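Local coordinates for protein aromatic-amino-acid aminotransferase (Burkholderia pseudomallei, PDB 4F4E) that probably catalyses the pyridoxal-phosphate-dependent transfer of an amino group from tyrosine and related aromatic amino acids to 2-oxoglutarate, working as a homodimer, at residues V52-G57 with F388-V393; G87-D92 with T120-G125; L130-D135 with R300-N305; S149-E154 with P171-K176; N178-D183 with V210-A215. All blocks are in the same frame, centred on the assembly; numbering follows the deposited sequence.

Contact 1. Residues V52-G57 with F388-V393; sequences VNLGVG and FGIYAV
Val52 O receives Tyr391 N at 2.8 Å, the donor nitrogen lying almost on the extension of the C=O bond (174°), and, more weakly, a CH...O contact from Ile390 CA at 3.6 Å. Before it, Val52 N bonds to Gly389 O at 2.9 Å; beyond it, Leu54 N reaches Tyr391 O at 2.8 Å on a more bent path (135° at the hydrogen). Val52 pairs with Ile390 and Asn53 with Tyr391, in parallel register. The next amide is diverted: Gly55 N donates to Asn53 OD1 at 2.9 Å, an Asx turn, just where the strand pairing stops. On one face Val52 and Ile390 run side by side, and with Ile390 CG1 beside its own backbone N (chi1 -53°), CD1 is pressed to 3.4 Å from Val52 CG2, a tight fit. Ile390 CG2 meets Leu54 CD1 at 3.8 Å. The Tyr391 ring, on the other face, turns its edge to Val52 O, while its OH bonds to Asp46 and Phe43 packs against it edge-to-face. This two-stranded parallel sheet thus lies against helix 35-45, with Leu54 reaching Val411 of helix 408-419 and Ile398 of strand 397-399.

Contact 2. Residues G87-D92 with T120-G125; sequences GYLPID and TAQALG
The Gln122 amide meets Leu89 at its oxygen and nitrogen end: Leu89 CD1 sits almost evenly between OE1 (4.0 Å) and NE2 (4.1 Å) of Gln122, the two side chains crossing near a right angle. Gln122 CG is anti to the backbone N (chi1 -176°) and the chain stays extended, which carries the amide out to this methyl. Its rotation is set from outside the pair, since OE1 accepts from Ile94 N and NE2 makes a weak bond to Pro310 O. The second flat group is the peptide carbonyl of Asp92. Gln122 N donates to Asp92 O at 3.0 Å, coming from above the carbonyl plane, 55° out of it, rather than along a lone pair. Strand 118-124 is an outer strand of the mixed central sheet of this class I aminotransferase, with strand 278-284 antiparallel on its inner side; the 87-92 loop packs along its other flank. From that loop Tyr88 extends to the second subunit, where its OH bonds to the lysine-bound pyridoxal phosphate, so this loop carries part of the neighbouring active site. Close to the strand, Asp92 CB touches Ala121 CB at 3.8 Å. One water donates to Ile91 O and to Gln122 O (2.7 Å). Another lies 2.8 Å from both Asp92 OD2 and Thr120 O, while Thr120 OG1 is bonded to Ser282 and Gln102.

Contact 3. Residues L130-D135 with R300-N305; sequences LKIGAD and RVIRTN
Val301 makes the closest approach to helix 125-140. Its CG1, anti to the backbone N (chi1 159°), rests against the helix surface, 3.7 Å from Ile132 O and 3.8 Å from Asp135 CB, with Ile132 CB a little farther off. Ile302 comes next and works through its CG1, which touches both branches of Ile132: CD1 of Ile132 at 3.9 Å and CG2 of Ile132 slightly farther. The two isoleucines slant across one another, and on its far side Ile302 packs on Ile91. Arg303, facing the partner chain, forms a salt bridge to Glu154 of the second subunit. As the helix runs out, Thr304 supplies two donors to Arg300 O, the backbone N and OG1, which arrive from opposite faces of the carbonyl plane. Asn305 closes the segment. Its ND2 passes Lys131 CG at 4.1 Å and donates to a water at 2.9 Å, and that same water donates to Asp135 OD2 (2.7 Å) and to Val301 O. Asn305 ND2 also bonds to OD1 of Asn305 in the second subunit, placing this end of the contact at the dimer interface. Lys131 bends at chi2 and brings NZ to 2.9 Å from Asp135 OD1, on the syn side of the carboxylate. The helices therefore meet through an aliphatic patch beside a polar one. No direct hydrogen bond joins them, and the Asp135 carboxylate, with the lysine on one oxygen and the shared water on the other, would probably remain ionised.

Contact 4. Residues S149-E154 with P171-K176; sequences SDPSWE and PYYDAK
Strand 146-150, helix 154-162 and strand 167-174 form a beta-alpha-beta crossover, and here Asp150 and Pro151 lie against Tyr172 and Tyr173 of its second strand. The direct hydrogen bond between the two segments runs from Tyr173 N to Asp150 O, 2.9 Å and nearly straight (165° at the hydrogen). Around that carbonyl oxygen lie the CB atoms of both tyrosines, Tyr172 CB at 3.5 Å and Tyr173 CB at 3.4 Å. Tyr172 CB also rests on Ser149 CB at 3.8 Å, and its ring carbon CG lies close to the same carbon, at an oblique approach. Pro151 follows a cis peptide bond and sets its CD 3.5 Å from Tyr173 CB, the proline ring and the tyrosine side chain slanting across each other. Beyond Pro151 the chain passes through a short loop into helix 154-162 of the crossover. Ser149 OG, lodged between its own backbone N and carbonyl carbon (chi1 61°), donates to Pro151 O at 2.7 Å from above the carbonyl plane, which ties the turn back to the strand; His205 NE2 is a further partner of that hydroxyl. A water accepts from Tyr172 N at 2.9 Å and lies within hydrogen-bonding distance of Asp150 OD2 and Tyr173 O, two of several acceptors competing for its protons. Both rings lead away from the strand pair: Tyr172 OH bonds to Val210 O, while the Tyr173 ring meets Tyr373 edge-to-face.

Contact 5. Residues N178-D183 with V210-A215; sequences NGVNFD and VDLNDA
Apolar contacts carry this pairing, and Val210 is at its middle. With CG1 anti to the backbone N (chi1 162°), that methyl lies on the backbone of the other segment, 3.5 Å from Gly179 C and 3.6 Å from Val180 N, and also touches Val180 CB at 3.8 Å. The second methyl, CG2, meets Asn178 O at 3.4 Å. Farther along, Leu212 uses a single branch: its CD2 lies 3.9 Å from Val180 CG2 and 3.7 Å from Phe182 CD1, crossing each of those side chains at about a right angle.

Polar bonds stay within each segment or run to third parties. Asn178 O accepts from Gln367 NE2. Asp211 turns away, making a salt bridge to Arg368 and accepting from the backbone N atoms of Cys204 and His205.

Capping forms the last group. Asn181 OD1 takes Gly184 N, and Asn213 OD1 takes Gln216 N together with a weak bond from Ala215 N at 3.1 Å.

Asn178, with positive phi, and Gly179 both face Asp174 in a G1 beta bulge, which leads strand 167-174 back into the short edge strand 179-180. The arrangement is thus a bulged edge hairpin packed on an extended loop, with Phe182, at the start of N-capped helix 182-189, packing on N-capped helix 214-227.

Contact 1 opens first, at 52-57, and closes last, at 388-393, so the other four lie nested within its loop; it joins an early strand to one near the C terminus. Contact 2 closes a short loop at the outer strand 118-124 before contact 3 opens on the helix that follows it. Contact 3 then spans to 300-305 and encloses contacts 4 and 5, which come in series; none of the loops cross. Contacts 2 and 3 touch each other and both reach the second subunit, whereas Leu130 of contact 3 reaches Trp153 of contact 4. Contacts 4 and 5, centres about 11 Å apart, share the far edge of the central sheet.

Contact 1. Residues V52-G57 with F388-V393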
# COMPACT_ATOMS: atom_id res chain seq x y z
N VAL A 52 -16.93 7.84 27.30
CA VAL A 52 -17.37 7.16 26.08
C VAL A 52 -16.89 7.96 24.91
O VAL A 52 -17.13 9.18 24.83
CB VAL A 52 -18.93 7.03 26.01
CG1 VAL A 52 -19.35 6.36 24.71
CG2 VAL A 52 -19.47 6.25 27.20
N ASN A 53 -16.14 7.28 24.02
CA ASN A 53 -15.69 7.90 22.79
C ASN A 53 -16.65 7.60 21.61
O ASN A 53 -16.61 6.54 21.01
CB ASN A 53 -14.24 7.50 22.45
CG ASN A 53 -13.64 8.37 21.34
OD1 ASN A 53 -14.31 9.15 20.70
ND2 ASN A 53 -12.34 8.26 21.16
N LEU A 54 -17.48 8.58 21.27
CA LEU A 54 -18.35 8.45 20.09
C LEU A 54 -17.75 9.12 18.85
O LEU A 54 -18.41 9.19 17.82
CB LEU A 54 -19.73 9.03 20.41
CG LEU A 54 -20.51 8.41 21.57
CD1 LEU A 54 -21.85 9.16 21.75
CD2 LEU A 54 -20.72 6.91 21.30
N GLY A 55 -16.52 9.59 18.95
CA GLY A 55 -15.80 10.14 17.83
C GLY A 55 -15.04 9.13 16.98
O GLY A 55 -14.43 9.51 15.99
N VAL A 56 -15.07 7.86 17.35
CA VAL A 56 -14.34 6.81 16.59
C VAL A 56 -15.02 6.53 15.25
O VAL A 56 -16.10 7.04 14.98
CB VAL A 56 -14.24 5.51 17.41
CG1 VAL A 56 -13.46 5.76 18.72
CG2 VAL A 56 -15.65 4.99 17.77
N GLY A 57 -14.41 5.70 14.42
CA GLY A 57 -14.93 5.40 13.08
C GLY A 57 -14.85 3.92 12.76
O GLY A 57 -14.68 3.51 11.61
N PHE A 388 -20.16 15.20 31.24
CA PHE A 388 -20.55 13.78 31.21
C PHE A 388 -19.51 12.82 30.69
O PHE A 388 -19.72 11.62 30.79
CB PHE A 388 -21.91 13.60 30.51
CG PHE A 388 -23.01 14.31 31.21
CD1 PHE A 388 -23.52 13.80 32.38
CD2 PHE A 388 -23.51 15.51 30.75
CE1 PHE A 388 -24.53 14.43 33.07
CE2 PHE A 388 -24.49 16.17 31.45
CZ PHE A 388 -24.99 15.64 32.60
N GLY A 389 -18.37 13.33 30.20
CA GLY A 389 -17.30 12.49 29.70
C GLY A 389 -17.72 11.67 28.49
O GLY A 389 -17.17 10.57 28.25
N ILE A 390 -18.69 12.20 27.72
CA ILE A 390 -19.16 11.59 26.49
C ILE A 390 -18.70 12.46 25.33
O ILE A 390 -19.05 13.66 25.26
CB ILE A 390 -20.69 11.46 26.46
CG1 ILE A 390 -21.26 10.72 27.72
CG2 ILE A 390 -21.14 10.84 25.13
CD1 ILE A 390 -20.91 9.26 27.96
N TYR A 391 -17.89 11.87 24.44
CA TYR A 391 -17.15 12.60 23.43
C TYR A 391 -17.77 12.41 22.04
O TYR A 391 -17.65 11.34 21.45
CB TYR A 391 -15.68 12.12 23.42
CG TYR A 391 -14.88 12.61 24.62
CD1 TYR A 391 -15.14 12.11 25.90
CD2 TYR A 391 -13.91 13.60 24.48
CE1 TYR A 391 -14.43 12.55 26.98
CE2 TYR A 391 -13.19 14.03 25.55
CZ TYR A 391 -13.47 13.52 26.81
OH TYR A 391 -12.81 13.99 27.89
N ALA A 392 -18.48 13.43 21.57
CA ALA A 392 -18.96 13.50 20.18
C ALA A 392 -18.08 14.49 19.44
O ALA A 392 -17.29 15.24 20.06
CB ALA A 392 -20.41 13.95 20.16
N VAL A 393 -18.15 14.47 18.10
CA VAL A 393 -17.37 15.37 17.25
C VAL A 393 -18.06 16.76 17.28
O VAL A 393 -19.27 16.87 17.46
CB VAL A 393 -17.27 14.79 15.83
CG1 VAL A 393 -16.37 15.62 14.94
CG2 VAL A 393 -16.85 13.32 15.90

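Contact 2. Residues G87-D92 with T120-G125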
# COMPACT_ATOMS: atom_id res chain seq x y z
N GLY A 87 6.02 -15.25 -2.11
CA GLY A 87 6.40 -14.47 -3.31
C GLY A 87 5.41 -13.36 -3.65
O GLY A 87 4.43 -13.18 -2.95
N TYR A 88 5.69 -12.60 -4.72
CA TYR A 88 4.89 -11.44 -5.03
C TYR A 88 3.58 -11.86 -5.64
O TYR A 88 3.53 -12.82 -6.44
CB TYR A 88 5.59 -10.55 -6.03
CG TYR A 88 6.84 -9.85 -5.53
CD1 TYR A 88 6.77 -8.84 -4.62
CD2 TYR A 88 8.11 -10.22 -5.98
CE1 TYR A 88 7.90 -8.16 -4.20
CE2 TYR A 88 9.25 -9.57 -5.55
CZ TYR A 88 9.14 -8.52 -4.64
OH TYR A 88 10.30 -7.83 -4.21
N LEU A 89 2.53 -11.12 -5.30
CA LEU A 89 1.27 -11.21 -5.99
C LEU A 89 1.40 -10.47 -7.33
O LEU A 89 2.26 -9.58 -7.47
CB LEU A 89 0.14 -10.57 -5.19
CG LEU A 89 -0.29 -11.23 -3.88
CD1 LEU A 89 -1.47 -10.46 -3.26
CD2 LEU A 89 -0.62 -12.70 -4.12
N PRO A 90 0.50 -10.77 -8.30
CA PRO A 90 0.35 -9.90 -9.46
C PRO A 90 0.09 -8.45 -9.06
O PRO A 90 -0.34 -8.16 -7.92
CB PRO A 90 -0.91 -10.49 -10.14
CG PRO A 90 -0.86 -11.91 -9.79
CD PRO A 90 -0.51 -11.82 -8.33
N ILE A 91 0.36 -7.52 -10.01
CA ILE A 91 0.23 -6.11 -9.76
C ILE A 91 -1.19 -5.79 -9.32
O ILE A 91 -1.40 -4.98 -8.41
CB ILE A 91 0.64 -5.27 -10.99
CG1 ILE A 91 2.15 -5.42 -11.29
CG2 ILE A 91 0.26 -3.79 -10.79
CD1 ILE A 91 2.51 -4.81 -12.66
N ASP A 92 -2.16 -6.48 -9.94
CA ASP A 92 -3.56 -6.26 -9.65
C ASP A 92 -4.14 -7.23 -8.63
O ASP A 92 -5.35 -7.34 -8.52
CB ASP A 92 -4.41 -6.31 -10.93
CG ASP A 92 -4.16 -7.54 -11.79
OD1 ASP A 92 -3.24 -8.34 -11.52
OD2 ASP A 92 -4.87 -7.66 -12.82
N THR A 120 -11.05 -5.22 -12.31
CA THR A 120 -10.89 -5.12 -10.87
C THR A 120 -9.48 -5.38 -10.44
O THR A 120 -8.89 -6.42 -10.80
CB THR A 120 -11.84 -6.09 -10.14
OG1 THR A 120 -13.19 -5.74 -10.48
CG2 THR A 120 -11.65 -5.99 -8.63
N ALA A 121 -8.89 -4.43 -9.69
CA ALA A 121 -7.56 -4.59 -9.12
C ALA A 121 -7.69 -4.51 -7.59
O ALA A 121 -8.30 -3.59 -7.06
CB ALA A 121 -6.57 -3.50 -9.60
N GLN A 122 -7.10 -5.48 -6.91
CA GLN A 122 -6.97 -5.44 -5.49
C GLN A 122 -6.24 -4.19 -5.09
O GLN A 122 -5.35 -3.73 -5.78
CB GLN A 122 -6.20 -6.69 -5.02
CG GLN A 122 -6.06 -6.87 -3.51
CD GLN A 122 -5.18 -8.03 -3.17
OE1 GLN A 122 -5.09 -8.98 -3.95
NE2 GLN A 122 -4.54 -7.98 -2.01
N ALA A 123 -6.63 -3.63 -3.95
CA ALA A 123 -6.13 -2.33 -3.52
C ALA A 123 -5.91 -2.27 -2.02
O ALA A 123 -6.46 -3.09 -1.27
CB ALA A 123 -7.13 -1.22 -3.98
N LEU A 124 -5.18 -1.24 -1.56
CA LEU A 124 -4.90 -1.06 -0.13
C LEU A 124 -6.08 -0.38 0.55
O LEU A 124 -6.08 0.81 0.80
CB LEU A 124 -3.60 -0.30 0.08
CG LEU A 124 -2.28 -1.06 -0.06
CD1 LEU A 124 -2.03 -2.04 1.06
CD2 LEU A 124 -2.11 -1.77 -1.37
N GLY A 125 -7.08 -1.19 0.86
CA GLY A 125 -8.36 -0.68 1.32
C GLY A 125 -9.12 0.12 0.27
O GLY A 125 -8.70 0.26 -0.89
O HOH W 1 -2.69 -3.48 -6.25
O HOH W 2 -7.60 -8.08 -12.60

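Contact 3. Residues L130-D135 with R300-N305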
# COMPACT_ATOMS: atom_id res chain seq x y z
N LEU A 130 -9.37 4.35 -4.18
CA LEU A 130 -9.59 5.73 -4.55
C LEU A 130 -8.34 6.37 -5.15
O LEU A 130 -8.42 7.12 -6.14
CB LEU A 130 -10.12 6.57 -3.38
CG LEU A 130 -11.51 6.30 -2.85
CD1 LEU A 130 -11.68 6.89 -1.40
CD2 LEU A 130 -12.56 6.87 -3.85
N LYS A 131 -7.19 6.10 -4.53
CA LYS A 131 -5.92 6.69 -4.96
C LYS A 131 -5.54 6.21 -6.36
O LYS A 131 -5.19 6.97 -7.22
CB LYS A 131 -4.82 6.30 -3.96
CG LYS A 131 -3.41 6.74 -4.30
CD LYS A 131 -3.32 8.24 -4.53
CE LYS A 131 -1.89 8.70 -4.64
NZ LYS A 131 -1.71 10.04 -5.28
N ILE A 132 -5.57 4.90 -6.56
CA ILE A 132 -5.19 4.39 -7.88
C ILE A 132 -6.15 4.86 -8.97
O ILE A 132 -5.71 5.18 -10.08
CB ILE A 132 -4.89 2.87 -7.88
CG1 ILE A 132 -6.09 2.03 -7.58
CG2 ILE A 132 -3.71 2.55 -6.93
CD1 ILE A 132 -5.80 0.52 -7.74
N GLY A 133 -7.45 4.95 -8.64
CA GLY A 133 -8.42 5.50 -9.54
C GLY A 133 -8.14 6.97 -9.84
O GLY A 133 -8.20 7.39 -11.01
N ALA A 134 -7.88 7.74 -8.78
CA ALA A 134 -7.60 9.18 -8.88
C ALA A 134 -6.36 9.40 -9.76
O ALA A 134 -6.37 10.22 -10.69
CB ALA A 134 -7.39 9.80 -7.48
N ASP A 135 -5.31 8.63 -9.50
CA ASP A 135 -4.10 8.83 -10.26
C ASP A 135 -4.32 8.48 -11.74
O ASP A 135 -3.83 9.20 -12.60
CB ASP A 135 -2.90 8.03 -9.75
CG ASP A 135 -2.34 8.54 -8.41
OD1 ASP A 135 -2.67 9.67 -7.97
OD2 ASP A 135 -1.54 7.75 -7.83
N ARG A 300 0.38 0.27 -14.38
CA ARG A 300 1.49 1.20 -14.27
C ARG A 300 1.38 2.07 -13.05
O ARG A 300 2.36 2.31 -12.36
CB ARG A 300 1.64 2.09 -15.50
CG ARG A 300 1.95 1.30 -16.75
CD ARG A 300 1.97 2.22 -17.97
NE ARG A 300 2.89 3.31 -17.70
CZ ARG A 300 2.87 4.49 -18.28
NH1 ARG A 300 1.97 4.78 -19.21
NH2 ARG A 300 3.76 5.39 -17.90
N VAL A 301 0.17 2.56 -12.79
CA VAL A 301 -0.10 3.43 -11.66
C VAL A 301 0.09 2.72 -10.31
O VAL A 301 0.57 3.30 -9.35
CB VAL A 301 -1.55 3.97 -11.83
CG1 VAL A 301 -2.12 4.45 -10.55
CG2 VAL A 301 -1.58 5.06 -12.93
N ILE A 302 -0.25 1.42 -10.25
CA ILE A 302 0.01 0.63 -9.05
C ILE A 302 1.51 0.35 -8.91
O ILE A 302 2.09 0.48 -7.84
CB ILE A 302 -0.72 -0.73 -9.16
CG1 ILE A 302 -2.23 -0.54 -9.03
CG2 ILE A 302 -0.24 -1.70 -8.09
CD1 ILE A 302 -3.01 -1.74 -9.65
N ARG A 303 2.14 -0.05 -10.00
CA ARG A 303 3.49 -0.56 -9.90
C ARG A 303 4.43 0.53 -9.42
O ARG A 303 5.35 0.22 -8.68
CB ARG A 303 4.00 -1.13 -11.25
CG ARG A 303 5.43 -1.57 -11.18
CD ARG A 303 5.79 -2.78 -12.04
NE ARG A 303 7.24 -2.80 -12.25
CZ ARG A 303 8.17 -3.11 -11.34
NH1 ARG A 303 7.85 -3.47 -10.09
NH2 ARG A 303 9.46 -3.06 -11.69
N THR A 304 4.21 1.78 -9.87
CA THR A 304 5.07 2.88 -9.46
C THR A 304 4.69 3.51 -8.12
O THR A 304 5.20 4.59 -7.76
CB THR A 304 5.09 3.97 -10.55
OG1 THR A 304 3.75 4.39 -10.81
CG2 THR A 304 5.69 3.39 -11.85
N ASN A 305 3.75 2.89 -7.43
CA ASN A 305 3.32 3.35 -6.12
C ASN A 305 3.83 2.30 -5.10
O ASN A 305 4.71 2.59 -4.25
CB ASN A 305 1.80 3.51 -6.13
CG ASN A 305 1.23 3.97 -4.79
OD1 ASN A 305 1.91 3.90 -3.75
ND2 ASN A 305 -0.01 4.49 -4.81
O HOH W 3 -1.10 5.13 -7.42

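Contact 4. Residues S149-E154 with P171-K176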
# COMPACT_ATOMS: atom_id res chain seq x y z
N SER A 149 -19.66 15.01 -1.65
CA SER A 149 -20.84 15.44 -0.90
C SER A 149 -20.49 16.50 0.13
O SER A 149 -19.40 16.48 0.71
CB SER A 149 -21.56 14.26 -0.25
OG SER A 149 -20.76 13.55 0.69
N ASP A 150 -21.44 17.40 0.39
CA ASP A 150 -21.38 18.31 1.53
C ASP A 150 -22.14 17.74 2.74
O ASP A 150 -23.39 17.71 2.73
CB ASP A 150 -22.07 19.63 1.14
CG ASP A 150 -22.07 20.65 2.28
OD1 ASP A 150 -21.12 20.63 3.07
OD2 ASP A 150 -23.03 21.46 2.34
N PRO A 151 -21.44 17.27 3.78
CA PRO A 151 -20.04 17.01 3.99
C PRO A 151 -19.70 15.61 3.49
O PRO A 151 -20.59 14.86 3.08
CB PRO A 151 -19.92 17.03 5.51
CG PRO A 151 -21.18 16.44 5.98
CD PRO A 151 -22.22 16.93 4.99
N SER A 152 -18.41 15.27 3.51
CA SER A 152 -17.97 13.93 3.23
C SER A 152 -16.77 13.54 4.12
O SER A 152 -16.02 14.41 4.61
CB SER A 152 -17.58 13.81 1.73
OG SER A 152 -17.55 12.45 1.36
N TRP A 153 -16.61 12.24 4.30
CA TRP A 153 -15.41 11.62 4.84
C TRP A 153 -14.21 12.44 4.44
O TRP A 153 -13.98 12.70 3.25
CB TRP A 153 -15.34 10.20 4.29
CG TRP A 153 -14.15 9.38 4.72
CD1 TRP A 153 -13.79 9.00 6.01
CD2 TRP A 153 -13.14 8.79 3.84
NE1 TRP A 153 -12.65 8.23 5.98
CE2 TRP A 153 -12.21 8.07 4.70
CE3 TRP A 153 -12.93 8.80 2.49
CZ2 TRP A 153 -11.13 7.39 4.19
CZ3 TRP A 153 -11.82 8.10 1.99
CH2 TRP A 153 -10.96 7.41 2.82
N GLU A 154 -13.48 12.91 5.45
CA GLU A 154 -12.46 13.93 5.30
C GLU A 154 -11.39 13.61 4.23
O GLU A 154 -10.84 14.51 3.59
CB GLU A 154 -11.78 14.15 6.65
CG GLU A 154 -10.77 15.31 6.68
CD GLU A 154 -9.33 14.93 6.27
OE1 GLU A 154 -8.93 13.75 6.42
OE2 GLU A 154 -8.60 15.86 5.78
N PRO A 171 -24.33 20.14 -2.72
CA PRO A 171 -25.27 20.08 -1.60
C PRO A 171 -25.70 18.64 -1.35
O PRO A 171 -25.91 17.90 -2.31
CB PRO A 171 -26.44 20.96 -2.06
CG PRO A 171 -25.85 21.89 -3.08
CD PRO A 171 -24.81 21.05 -3.79
N TYR A 172 -25.85 18.26 -0.08
CA TYR A 172 -26.22 16.89 0.27
C TYR A 172 -26.92 16.82 1.61
O TYR A 172 -28.16 16.73 1.66
CB TYR A 172 -25.00 15.93 0.19
CG TYR A 172 -25.41 14.49 0.33
CD1 TYR A 172 -26.05 13.86 -0.70
CD2 TYR A 172 -25.32 13.82 1.55
CE1 TYR A 172 -26.51 12.56 -0.58
CE2 TYR A 172 -25.72 12.52 1.67
CZ TYR A 172 -26.33 11.88 0.61
OH TYR A 172 -26.80 10.57 0.73
N TYR A 173 -26.17 16.95 2.71
CA TYR A 173 -26.77 16.91 4.04
C TYR A 173 -27.56 18.20 4.35
O TYR A 173 -27.03 19.30 4.16
CB TYR A 173 -25.69 16.76 5.09
CG TYR A 173 -26.27 16.78 6.48
CD1 TYR A 173 -27.04 15.72 6.95
CD2 TYR A 173 -26.10 17.87 7.30
CE1 TYR A 173 -27.60 15.76 8.25
CE2 TYR A 173 -26.68 17.91 8.56
CZ TYR A 173 -27.41 16.86 9.02
OH TYR A 173 -27.91 16.96 10.30
N ASP A 174 -28.78 18.05 4.85
CA ASP A 174 -29.66 19.19 5.14
C ASP A 174 -29.91 19.19 6.66
O ASP A 174 -30.61 18.33 7.17
CB ASP A 174 -30.96 18.97 4.36
CG ASP A 174 -31.94 20.12 4.49
OD1 ASP A 174 -31.95 20.83 5.54
OD2 ASP A 174 -32.73 20.27 3.51
N ALA A 175 -29.29 20.13 7.36
CA ALA A 175 -29.31 20.16 8.82
C ALA A 175 -30.69 20.52 9.33
O ALA A 175 -31.05 20.14 10.45
CB ALA A 175 -28.29 21.16 9.35
N LYS A 176 -31.47 21.22 8.51
CA LYS A 176 -32.82 21.62 8.90
C LYS A 176 -33.74 20.40 8.92
O LYS A 176 -34.56 20.26 9.82
CB LYS A 176 -33.32 22.76 7.97
O HOH W 4 -25.58 20.26 2.00

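Contact 5. Residues N178-D183 with V210-A215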
# COMPACT_ATOMS: atom_id res chain seq x y z
N ASN A 178 -32.52 16.94 8.69
CA ASN A 178 -31.81 15.71 9.05
C ASN A 178 -31.84 14.71 7.94
O ASN A 178 -31.62 13.51 8.15
CB ASN A 178 -32.38 15.11 10.35
CG ASN A 178 -32.29 16.07 11.51
OD1 ASN A 178 -31.22 16.33 12.03
ND2 ASN A 178 -33.45 16.64 11.91
N GLY A 179 -32.07 15.22 6.73
CA GLY A 179 -32.12 14.38 5.53
C GLY A 179 -31.25 14.94 4.43
O GLY A 179 -30.27 15.62 4.69
N VAL A 180 -31.61 14.62 3.19
CA VAL A 180 -30.82 15.02 2.03
C VAL A 180 -31.52 16.20 1.35
O VAL A 180 -32.76 16.23 1.24
CB VAL A 180 -30.61 13.85 1.05
CG1 VAL A 180 -31.95 13.28 0.62
CG2 VAL A 180 -29.81 14.31 -0.17
N ASN A 181 -30.73 17.20 0.96
CA ASN A 181 -31.21 18.30 0.12
C ASN A 181 -31.03 17.79 -1.30
O ASN A 181 -30.09 18.18 -1.96
CB ASN A 181 -30.41 19.58 0.35
CG ASN A 181 -30.75 20.67 -0.63
OD1 ASN A 181 -31.67 20.54 -1.42
ND2 ASN A 181 -29.99 21.74 -0.59
N PHE A 182 -31.97 16.96 -1.76
CA PHE A 182 -31.83 16.32 -3.06
C PHE A 182 -31.95 17.31 -4.19
O PHE A 182 -31.30 17.15 -5.23
CB PHE A 182 -32.79 15.15 -3.24
CG PHE A 182 -32.49 14.36 -4.48
CD1 PHE A 182 -31.29 13.64 -4.58
CD2 PHE A 182 -33.28 14.49 -5.60
CE1 PHE A 182 -30.96 12.95 -5.72
CE2 PHE A 182 -32.95 13.80 -6.77
CZ PHE A 182 -31.79 13.04 -6.83
N ASP A 183 -32.80 18.33 -4.02
CA ASP A 183 -32.95 19.36 -5.03
C ASP A 183 -31.63 20.08 -5.28
O ASP A 183 -31.26 20.37 -6.43
CB ASP A 183 -34.04 20.37 -4.66
CG ASP A 183 -35.43 19.73 -4.56
OD1 ASP A 183 -35.69 18.64 -5.13
OD2 ASP A 183 -36.28 20.35 -3.89
N VAL A 210 -27.05 9.82 6.17
CA VAL A 210 -28.21 10.16 5.35
C VAL A 210 -27.98 9.62 3.97
O VAL A 210 -27.00 9.99 3.34
CB VAL A 210 -28.36 11.70 5.27
CG1 VAL A 210 -29.26 12.09 4.09
CG2 VAL A 210 -28.87 12.24 6.65
N ASP A 211 -28.89 8.76 3.52
CA ASP A 211 -28.75 8.03 2.25
C ASP A 211 -29.84 8.38 1.26
O ASP A 211 -30.94 8.82 1.64
CB ASP A 211 -28.83 6.54 2.50
CG ASP A 211 -27.55 5.95 3.02
OD1 ASP A 211 -26.53 6.66 3.12
OD2 ASP A 211 -27.60 4.79 3.40
N LEU A 212 -29.52 8.18 -0.02
CA LEU A 212 -30.50 8.36 -1.09
C LEU A 212 -31.35 7.10 -1.21
O LEU A 212 -30.89 5.99 -0.88
CB LEU A 212 -29.81 8.64 -2.43
CG LEU A 212 -28.89 9.83 -2.58
CD1 LEU A 212 -28.26 9.75 -3.98
CD2 LEU A 212 -29.63 11.15 -2.41
N ASN A 213 -32.59 7.27 -1.66
CA ASN A 213 -33.45 6.14 -1.95
C ASN A 213 -33.29 5.76 -3.43
O ASN A 213 -32.78 6.56 -4.22
CB ASN A 213 -34.93 6.44 -1.60
CG ASN A 213 -35.51 7.57 -2.42
OD1 ASN A 213 -35.30 7.64 -3.63
ND2 ASN A 213 -36.23 8.46 -1.77
N ASP A 214 -33.74 4.55 -3.77
CA ASP A 214 -33.52 3.94 -5.10
C ASP A 214 -34.02 4.80 -6.26
O ASP A 214 -33.51 4.69 -7.40
CB ASP A 214 -34.19 2.56 -5.16
CG ASP A 214 -33.37 1.49 -4.50
OD1 ASP A 214 -32.26 1.80 -3.96
OD2 ASP A 214 -33.82 0.32 -4.55
N ALA A 215 -35.01 5.63 -5.96
CA ALA A 215 -35.59 6.55 -6.91
C ALA A 215 -34.79 7.83 -7.08
O ALA A 215 -34.76 8.40 -8.16
CB ALA A 215 -37.01 6.87 -6.51